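Local coordinates for chlorella virus DNA ligase-adenylate (Chlorella virus, PDB 1FVI), which seals nicks in duplex DNA by way of a covalent enzyme-adenylate intermediate, in which state it is captured here, at the adenosine monophosphate site. Residues are numbered along the deposited sequence; one frame, centred on the assembly and turned at random.

The adenosine monophosphate site. Residues 24-27, 31, 41, 66, 97, 136, 163, 183, 185. With AMP (adenosine monophosphate), chain B.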
# COMPACT_ATOMS: atom_id res chain seq x y z
N THR A 24 4.57 -4.02 5.96
CA THR A 24 3.27 -3.53 5.54
C THR A 24 3.49 -2.86 4.18
O THR A 24 4.63 -2.67 3.76
CB THR A 24 2.63 -2.51 6.55
OG1 THR A 24 3.57 -1.47 6.86
CG2 THR A 24 2.16 -3.22 7.84
N PRO A 25 2.40 -2.58 3.45
CA PRO A 25 2.53 -1.94 2.13
C PRO A 25 2.77 -0.45 2.19
O PRO A 25 2.20 0.26 3.02
CB PRO A 25 1.20 -2.26 1.47
CG PRO A 25 0.25 -2.25 2.61
CD PRO A 25 1.01 -3.01 3.68
N LYS A 26 3.65 0.02 1.32
CA LYS A 26 3.94 1.45 1.24
C LYS A 26 2.74 2.11 0.52
O LYS A 26 2.50 1.89 -0.67
CB LYS A 26 5.25 1.68 0.46
CG LYS A 26 5.84 3.10 0.53
CD LYS A 26 7.18 3.11 -0.19
CE LYS A 26 7.99 4.40 0.03
NZ LYS A 26 7.36 5.64 -0.52
N ILE A 27 1.96 2.86 1.29
CA ILE A 27 0.78 3.54 0.75
C ILE A 27 1.07 4.96 0.25
O ILE A 27 1.79 5.76 0.89
CB ILE A 27 -0.36 3.59 1.83
CG1 ILE A 27 -0.72 2.19 2.28
CG2 ILE A 27 -1.60 4.32 1.30
CD1 ILE A 27 -1.21 2.14 3.69
N ARG A 31 -0.85 11.07 5.05
CA ARG A 31 -0.50 10.67 6.42
C ARG A 31 -1.42 11.45 7.39
O ARG A 31 -1.55 12.68 7.30
CB ARG A 31 0.96 11.02 6.73
CG ARG A 31 1.45 10.58 8.09
CD ARG A 31 1.40 9.06 8.19
NE ARG A 31 1.99 8.55 9.44
CZ ARG A 31 3.29 8.41 9.65
NH1 ARG A 31 4.15 8.74 8.69
NH2 ARG A 31 3.74 7.94 10.81
N ARG A 41 0.71 15.39 8.41
CA ARG A 41 2.10 15.20 8.84
C ARG A 41 2.72 16.44 9.47
O ARG A 41 3.63 16.32 10.28
CB ARG A 41 2.99 14.69 7.71
CG ARG A 41 3.21 15.62 6.56
CD ARG A 41 4.09 14.93 5.51
NE ARG A 41 5.51 14.94 5.86
CZ ARG A 41 6.34 13.91 5.69
NH1 ARG A 41 5.89 12.78 5.18
NH2 ARG A 41 7.63 14.05 5.94
N GLU A 66 -2.96 6.23 6.97
CA GLU A 66 -3.01 6.91 5.68
C GLU A 66 -4.41 7.01 5.10
O GLU A 66 -5.14 6.01 5.00
CB GLU A 66 -2.15 6.15 4.65
CG GLU A 66 -0.63 6.15 4.90
CD GLU A 66 0.07 7.35 4.32
OE1 GLU A 66 1.19 7.62 4.76
OE2 GLU A 66 -0.48 8.01 3.43
N PHE A 97 -2.35 1.97 10.48
CA PHE A 97 -1.17 1.15 10.73
C PHE A 97 -0.50 1.23 12.10
O PHE A 97 0.39 0.42 12.40
CB PHE A 97 -0.15 1.30 9.60
CG PHE A 97 0.28 2.72 9.32
CD1 PHE A 97 0.96 3.47 10.29
CD2 PHE A 97 0.10 3.26 8.05
CE1 PHE A 97 1.47 4.74 10.00
CE2 PHE A 97 0.61 4.54 7.74
CZ PHE A 97 1.30 5.28 8.71
N LEU A 136 -4.00 -2.18 9.08
CA LEU A 136 -2.79 -2.65 8.43
C LEU A 136 -2.00 -3.48 9.43
O LEU A 136 -1.15 -2.95 10.14
CB LEU A 136 -1.92 -1.48 7.96
CG LEU A 136 -1.98 -0.96 6.52
CD1 LEU A 136 -0.63 -0.32 6.22
CD2 LEU A 136 -2.25 -2.09 5.52
N MET A 163 7.04 -1.21 3.62
CA MET A 163 7.48 -0.54 4.85
C MET A 163 7.88 -1.63 5.84
O MET A 163 7.10 -2.54 6.12
CB MET A 163 6.37 0.34 5.42
CG MET A 163 5.90 1.43 4.46
SD MET A 163 7.17 2.57 3.92
CE MET A 163 7.55 3.46 5.45
N LEU A 183 11.56 2.01 11.41
CA LEU A 183 10.68 2.16 10.26
C LEU A 183 11.56 2.40 9.06
O LEU A 183 12.33 3.36 9.03
CB LEU A 183 9.73 3.35 10.45
CG LEU A 183 8.32 3.34 9.83
CD1 LEU A 183 8.13 4.63 9.05
CD2 LEU A 183 8.02 2.06 8.98
N LYS A 185 11.75 2.22 4.56
CA LYS A 185 11.04 2.13 3.30
C LYS A 185 11.90 1.42 2.26
O LYS A 185 13.11 1.65 2.14
CB LYS A 185 10.50 3.49 2.82
CG LYS A 185 11.42 4.66 2.84
CD LYS A 185 10.62 5.93 2.60
CE LYS A 185 11.50 7.11 2.27
NZ LYS A 185 10.70 8.29 1.84
P AMP B . 7.73 7.00 -0.09
O1P AMP B . 9.12 7.42 -0.22
O3P AMP B . 7.03 8.24 -0.80
O5' AMP B . 7.27 7.16 1.34
C5' AMP B . 5.82 6.95 1.69
C4' AMP B . 5.38 7.78 2.88
O4' AMP B . 4.16 7.19 3.35
C3' AMP B . 6.37 7.74 4.07
O3' AMP B . 6.50 8.98 4.77
C2' AMP B . 5.78 6.76 5.02
O2' AMP B . 6.10 7.11 6.36
C1' AMP B . 4.28 6.75 4.68
N9 AMP B . 3.73 5.41 4.77
C8 AMP B . 2.99 4.81 3.78
N7 AMP B . 2.64 3.60 4.13
C5 AMP B . 3.16 3.37 5.40
C6 AMP B . 3.12 2.28 6.27
N6 AMP B . 2.48 1.12 5.97
N1 AMP B . 3.76 2.43 7.45
C2 AMP B . 4.38 3.55 7.73
N3 AMP B . 4.51 4.66 7.00
C4 AMP B . 3.86 4.54 5.80
O HOH W 1 3.94 10.06 6.06
O HOH W 2 3.95 0.52 9.33
O HOH W 3 2.30 8.26 0.98
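AMP is joined to the enzyme here: Lys26, the nucleophile of nucleotidyltransferase motif I, bonds through NZ to the alpha-phosphorus P at 1.5 Å, the phosphoramidate bond of the ligase-adenylate. Its chain runs out with CG anti to the backbone N (chi1 -168°) and bends only at the last torsion, chi4 -64°, which turns NZ onto the phosphate. The adenine lies in a slot between two walls. Phe97 makes one, its ring nearly parallel to the six-membered ring of the base, centroids 3.9 Å apart, with N1 over the middle of the phenyl face. Met163 makes the other: CG presses on the opposite face, 3.4 Å from C6, and the chain curls at chi2 and chi3 so that the CE methyl reaches back over N3. The floor reads the base. Ile27 N points almost straight at N7 (3.0 Å, 167° at H), while the exocyclic N6 gives hydrogen bonds to Thr24 OG1 at 2.9 Å and to Pro25 O, meeting that carbonyl from above its plane. Thr24 OG1 also shares a water with N1; the Pro25 carbonyl, needing a donor at C6, would favour adenine. Leu183 flanks C2 with its methyls. Around the sugar, Glu66 sets OE1 beside C1' and O4', and Arg31 NH1 reaches O3' through a water. Extended beyond CG, Lys185 brings NZ to O1P at 2.7 Å, a salt bridge that probably steadies the phosphate's charge; with Met163 CE it forms a partial lid. The ribose-phosphate end appears less enclosed. The pocket belongs to the nucleotidyltransferase domain: strands 21-25, 30-34, 63-68, 92-99, 162-165 and 184-186 supply residues, and Lys26 and Ile27 follow strand 21-25 in a loop; the OB domain stands apart.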